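Local structure of SH3 domain-containing protein (Dictyostelium discoideum, 4NQI) at residues B[117-129]-B[172-184]. The protein drives membrane remodelling, probably through the inverse BAR (I-BAR) domain described here, to control osmoregulation, phagocytosis and cytokinesis, and probably binds phosphatidylinositol lipids. Sequence-based numbering, arbitrary orientation.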
loop_
_atom_site.group_PDB
_atom_site.type_symbol
_atom_site.label_atom_id
_atom_site.label_comp_id
_atom_site.label_asym_id
_atom_site.label_seq_id
_atom_site.Cartn_x
_atom_site.Cartn_y
_atom_site.Cartn_z
ATOM N N ALA B 117 -20.524 2.428 -29.851
ATOM C CA ALA B 117 -19.710 2.447 -31.061
ATOM C C ALA B 117 -19.770 1.126 -31.833
ATOM O O ALA B 117 -19.801 1.127 -33.067
ATOM C CB ALA B 117 -18.272 2.800 -30.722
ATOM N N ILE B 118 -19.777 0.008 -31.108
ATOM C CA ILE B 118 -19.855 -1.316 -31.733
ATOM C C ILE B 118 -21.250 -1.586 -32.310
ATOM O O ILE B 118 -21.395 -2.317 -33.294
ATOM C CB ILE B 118 -19.435 -2.445 -30.751
ATOM C CG1 ILE B 118 -19.369 -3.799 -31.463
ATOM C CG2 ILE B 118 -20.386 -2.526 -29.568
ATOM C CD1 ILE B 118 -18.393 -3.836 -32.614
ATOM N N ALA B 119 -22.269 -0.987 -31.700
ATOM C CA ALA B 119 -23.622 -1.067 -32.237
ATOM C C ALA B 119 -23.649 -0.460 -33.637
ATOM O O ALA B 119 -24.175 -1.059 -34.578
ATOM C CB ALA B 119 -24.593 -0.344 -31.324
ATOM N N THR B 120 -23.066 0.729 -33.761
ATOM C CA THR B 120 -23.023 1.453 -35.027
ATOM C C THR B 120 -22.253 0.689 -36.102
ATOM O O THR B 120 -22.719 0.569 -37.236
ATOM C CB THR B 120 -22.388 2.847 -34.852
ATOM O OG1 THR B 120 -23.078 3.567 -33.821
ATOM C CG2 THR B 120 -22.457 3.635 -36.152
ATOM N N PHE B 121 -21.077 0.181 -35.741
ATOM C CA PHE B 121 -20.243 -0.574 -36.674
ATOM C C PHE B 121 -20.973 -1.808 -37.193
ATOM O O PHE B 121 -20.854 -2.158 -38.368
ATOM C CB PHE B 121 -18.922 -0.984 -36.014
ATOM C CG PHE B 121 -18.040 -1.832 -36.893
ATOM C CD1 PHE B 121 -17.146 -1.244 -37.774
ATOM C CD2 PHE B 121 -18.104 -3.219 -36.837
ATOM C CE1 PHE B 121 -16.338 -2.022 -38.586
ATOM C CE2 PHE B 121 -17.299 -3.999 -37.647
ATOM C CZ PHE B 121 -16.415 -3.400 -38.520
ATOM N N GLU B 122 -21.714 -2.469 -36.307
ATOM C CA GLU B 122 -22.461 -3.666 -36.675
ATOM C C GLU B 122 -23.581 -3.324 -37.652
ATOM O O GLU B 122 -23.808 -4.050 -38.620
ATOM C CB GLU B 122 -23.037 -4.354 -35.433
ATOM C CG GLU B 122 -23.704 -5.693 -35.731
ATOM C CD GLU B 122 -24.413 -6.289 -34.527
ATOM O OE1 GLU B 122 -24.877 -5.519 -33.658
ATOM O OE2 GLU B 122 -24.510 -7.533 -34.455
ATOM N N LYS B 123 -24.273 -2.218 -37.392
ATOM C CA LYS B 123 -25.335 -1.738 -38.276
ATOM C C LYS B 123 -24.798 -1.535 -39.691
ATOM O O LYS B 123 -25.305 -2.122 -40.649
ATOM C CB LYS B 123 -25.918 -0.423 -37.746
ATOM N N ASN B 124 -23.762 -0.706 -39.803
ATOM C CA ASN B 124 -23.093 -0.452 -41.075
ATOM C C ASN B 124 -22.495 -1.710 -41.703
ATOM O O ASN B 124 -22.291 -1.766 -42.916
ATOM C CB ASN B 124 -22.003 0.610 -40.898
ATOM C CG ASN B 124 -22.565 2.015 -40.794
ATOM O OD1 ASN B 124 -23.772 2.206 -40.641
ATOM N ND2 ASN B 124 -21.687 3.010 -40.878
ATOM N N TYR B 125 -22.206 -2.711 -40.877
ATOM C CA TYR B 125 -21.682 -3.977 -41.378
ATOM C C TYR B 125 -22.771 -4.772 -42.091
ATOM O O TYR B 125 -22.547 -5.297 -43.182
ATOM C CB TYR B 125 -21.060 -4.813 -40.255
ATOM C CG TYR B 125 -20.272 -5.992 -40.771
ATOM C CD1 TYR B 125 -19.085 -5.800 -41.461
ATOM C CD2 TYR B 125 -20.718 -7.295 -40.583
ATOM C CE1 TYR B 125 -18.361 -6.866 -41.946
ATOM C CE2 TYR B 125 -19.994 -8.372 -41.065
ATOM C CZ TYR B 125 -18.815 -8.147 -41.746
ATOM O OH TYR B 125 -18.083 -9.203 -42.233
ATOM N N LYS B 126 -23.947 -4.861 -41.471
ATOM C CA LYS B 126 -25.088 -5.529 -42.087
ATOM C C LYS B 126 -25.494 -4.811 -43.370
ATOM O O LYS B 126 -25.806 -5.447 -44.376
ATOM C CB LYS B 126 -26.285 -5.565 -41.130
ATOM C CG LYS B 126 -25.988 -6.117 -39.742
ATOM N N LYS B 127 -25.480 -3.481 -43.322
ATOM C CA LYS B 127 -25.936 -2.652 -44.433
ATOM C C LYS B 127 -25.019 -2.759 -45.656
ATOM O O LYS B 127 -25.487 -3.032 -46.762
ATOM C CB LYS B 127 -26.057 -1.191 -43.985
ATOM C CG LYS B 127 -26.860 -0.303 -44.926
ATOM C CD LYS B 127 -26.867 1.145 -44.451
ATOM C CE LYS B 127 -25.457 1.700 -44.354
ATOM N NZ LYS B 127 -24.729 1.590 -45.649
ATOM N N ASP B 128 -23.720 -2.548 -45.447
ATOM C CA ASP B 128 -22.740 -2.612 -46.532
ATOM C C ASP B 128 -22.670 -3.998 -47.165
ATOM O O ASP B 128 -22.486 -4.129 -48.376
ATOM C CB ASP B 128 -21.350 -2.201 -46.035
ATOM C CG ASP B 128 -21.228 -0.709 -45.800
ATOM O OD1 ASP B 128 -22.071 0.049 -46.321
ATOM O OD2 ASP B 128 -20.277 -0.293 -45.101
ATOM N N ARG B 129 -22.813 -5.031 -46.341
ATOM C CA ARG B 129 -22.782 -6.405 -46.829
ATOM C C ARG B 129 -24.068 -6.742 -47.580
ATOM O O ARG B 129 -24.048 -7.494 -48.556
ATOM C CB ARG B 129 -22.564 -7.382 -45.672
ATOM C CG ARG B 129 -21.933 -8.697 -46.093
ATOM C CD ARG B 129 -20.994 -9.233 -45.021
ATOM N NE ARG B 129 -21.673 -10.112 -44.071
ATOM C CZ ARG B 129 -21.785 -11.428 -44.227
ATOM N NH1 ARG B 129 -21.272 -12.016 -45.299
ATOM N NH2 ARG B 129 -22.415 -12.157 -43.314
ATOM N N LEU B 172 -14.153 -5.325 -48.977
ATOM C CA LEU B 172 -14.967 -4.760 -47.910
ATOM C C LEU B 172 -14.874 -5.625 -46.659
ATOM O O LEU B 172 -14.734 -5.104 -45.551
ATOM C CB LEU B 172 -16.427 -4.633 -48.349
ATOM C CG LEU B 172 -17.424 -4.222 -47.260
ATOM C CD1 LEU B 172 -17.105 -2.831 -46.732
ATOM C CD2 LEU B 172 -18.858 -4.289 -47.772
ATOM N N ASN B 173 -14.952 -6.943 -46.838
ATOM C CA ASN B 173 -14.840 -7.877 -45.720
ATOM C C ASN B 173 -13.516 -7.729 -44.971
ATOM O O ASN B 173 -13.486 -7.729 -43.742
ATOM C CB ASN B 173 -15.005 -9.324 -46.197
ATOM C CG ASN B 173 -16.365 -9.591 -46.815
ATOM O OD1 ASN B 173 -17.323 -8.850 -46.588
ATOM N ND2 ASN B 173 -16.456 -10.663 -47.596
ATOM N N ALA B 174 -12.427 -7.603 -45.724
ATOM C CA ALA B 174 -11.092 -7.466 -45.145
ATOM C C ALA B 174 -10.899 -6.106 -44.471
ATOM O O ALA B 174 -10.250 -6.013 -43.427
ATOM C CB ALA B 174 -10.030 -7.691 -46.207
ATOM N N ASN B 175 -11.450 -5.056 -45.076
ATOM C CA ASN B 175 -11.418 -3.723 -44.476
ATOM C C ASN B 175 -12.189 -3.683 -43.158
ATOM O O ASN B 175 -11.750 -3.072 -42.187
ATOM C CB ASN B 175 -11.986 -2.677 -45.445
ATOM C CG ASN B 175 -10.989 -2.259 -46.512
ATOM O OD1 ASN B 175 -9.776 -2.312 -46.303
ATOM N ND2 ASN B 175 -11.500 -1.826 -47.661
ATOM N N LYS B 176 -13.345 -4.341 -43.140
ATOM C CA LYS B 176 -14.184 -4.400 -41.948
ATOM C C LYS B 176 -13.558 -5.257 -40.853
ATOM O O LYS B 176 -13.852 -5.071 -39.672
ATOM C CB LYS B 176 -15.570 -4.944 -42.296
ATOM C CG LYS B 176 -16.422 -4.014 -43.147
ATOM C CD LYS B 176 -16.507 -2.626 -42.529
ATOM C CE LYS B 176 -17.572 -1.783 -43.205
ATOM N NZ LYS B 176 -18.888 -2.469 -43.177
ATOM N N LEU B 177 -12.705 -6.202 -41.245
ATOM C CA LEU B 177 -11.987 -7.021 -40.272
ATOM C C LEU B 177 -10.923 -6.193 -39.555
ATOM O O LEU B 177 -10.818 -6.236 -38.327
ATOM C CB LEU B 177 -11.340 -8.234 -40.941
ATOM C CG LEU B 177 -10.467 -9.079 -40.007
ATOM C CD1 LEU B 177 -11.291 -9.625 -38.851
ATOM C CD2 LEU B 177 -9.786 -10.210 -40.759
ATOM N N ARG B 178 -10.135 -5.451 -40.333
ATOM C CA ARG B 178 -9.157 -4.516 -39.787
ATOM C C ARG B 178 -9.833 -3.541 -38.838
ATOM O O ARG B 178 -9.383 -3.346 -37.708
ATOM C CB ARG B 178 -8.502 -3.709 -40.908
ATOM C CG ARG B 178 -7.387 -4.416 -41.652
ATOM C CD ARG B 178 -6.604 -3.426 -42.506
ATOM N NE ARG B 178 -5.362 -3.998 -43.019
ATOM C CZ ARG B 178 -5.279 -4.731 -44.125
ATOM N NH1 ARG B 178 -6.369 -4.988 -44.836
ATOM N NH2 ARG B 178 -4.108 -5.212 -44.518
ATOM N N ASP B 179 -10.914 -2.931 -39.318
ATOM C CA ASP B 179 -11.630 -1.899 -38.576
ATOM C C ASP B 179 -12.047 -2.354 -37.181
ATOM O O ASP B 179 -11.899 -1.609 -36.212
ATOM C CB ASP B 179 -12.853 -1.421 -39.366
ATOM C CG ASP B 179 -12.478 -0.599 -40.589
ATOM O OD1 ASP B 179 -11.310 -0.163 -40.680
ATOM O OD2 ASP B 179 -13.353 -0.381 -41.455
ATOM N N VAL B 180 -12.546 -3.583 -37.078
ATOM C CA VAL B 180 -13.035 -4.094 -35.797
ATOM C C VAL B 180 -11.917 -4.627 -34.887
ATOM O O VAL B 180 -11.960 -4.421 -33.672
ATOM C CB VAL B 180 -14.163 -5.145 -35.982
ATOM C CG1 VAL B 180 -13.621 -6.423 -36.601
ATOM C CG2 VAL B 180 -14.849 -5.436 -34.660
ATOM N N VAL B 181 -10.916 -5.289 -35.470
ATOM C CA VAL B 181 -9.770 -5.769 -34.697
ATOM C C VAL B 181 -9.033 -4.589 -34.064
ATOM O O VAL B 181 -8.574 -4.665 -32.921
ATOM C CB VAL B 181 -8.799 -6.615 -35.561
ATOM C CG1 VAL B 181 -7.515 -6.924 -34.797
ATOM C CG2 VAL B 181 -9.461 -7.907 -35.990
ATOM N N LEU B 182 -8.946 -3.490 -34.808
ATOM C CA LEU B 182 -8.307 -2.277 -34.310
ATOM C C LEU B 182 -9.190 -1.540 -33.303
ATOM O O LEU B 182 -8.684 -0.823 -32.441
ATOM C CB LEU B 182 -7.911 -1.353 -35.465
ATOM C CG LEU B 182 -6.821 -1.889 -36.396
ATOM C CD1 LEU B 182 -6.283 -0.804 -37.322
ATOM C CD2 LEU B 182 -5.693 -2.516 -35.592
HETATM N N MSE B 183 -10.505 -1.713 -33.410
HETATM C CA MSE B 183 -11.422 -1.170 -32.410
HETATM C C MSE B 183 -11.198 -1.846 -31.059
HETATM O O MSE B 183 -11.330 -1.215 -30.009
HETATM C CB MSE B 183 -12.878 -1.358 -32.848
HETATM C CG MSE B 183 -13.412 -0.262 -33.759
HETATM SE SE MSE B 183 -15.257 -0.587 -34.300
HETATM C CE MSE B 183 -16.004 -0.976 -32.545
ATOM N N GLU B 184 -10.855 -3.131 -31.094
ATOM C CA GLU B 184 -10.642 -3.912 -29.880
ATOM C C GLU B 184 -9.298 -3.580 -29.235
ATOM O O GLU B 184 -9.205 -3.471 -28.011
ATOM C CB GLU B 184 -10.721 -5.408 -30.194
ATOM C CG GLU B 184 -10.802 -6.307 -28.967
ATOM C CD GLU B 184 -11.005 -7.766 -29.334
ATOM O OE1 GLU B 184 -10.102 -8.355 -29.967
ATOM O OE2 GLU B 184 -12.071 -8.323 -28.995
HETATM O O HOH W 1 -19.061 -0.990 -40.212
HETATM O O HOH W 2 -15.562 -8.929 -42.723
#
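Lys176 reaches across to Asp128 in a salt bridge, NZ to OD2 3.2 Å, on the anti side of that oxygen and 17° out of the carboxylate plane. A water held by Phe121 O accepts a weak bond from Lys176 NZ. Lys127 NZ makes a second salt bridge, to Asp128 OD1 from above that plane, completing a Lys127-Asp128-Lys176 network. Bends at chi2 and chi4 (55°) lead the Lys176 chain along the Tyr125 ring edge, where CB comes 3.4 Å from CE1, then past Phe121 with CD, and bring NZ to Asp128.

Phe121 sits as a knob among Lys176, Asp179, Val180 and Met183. Its CZ points at Lys176 O, 3.3 Å off near the ring plane, and CE2 packs on Val180 CB at 3.7 Å. Selenomethionine Met183 makes an oblique Met-aromatic contact, SE 4.4 Å from the ring centroid, while its CE touches Ile118 CD1. A second water joins Tyr125 OH to Asn173 O.

Segments 117-129 and 172-184, of helices 72-140 and 152-224, run antiparallel (174°) in the I-BAR bundle, their axes approaching to 11.3 Å; helix 15-64 packs on Phe121, Tyr125 and Val180. Phe121, Val180, Met183 and Lys176 methylenes supply apolar grip; the shared carboxylate probably offsets the Lys176 charge.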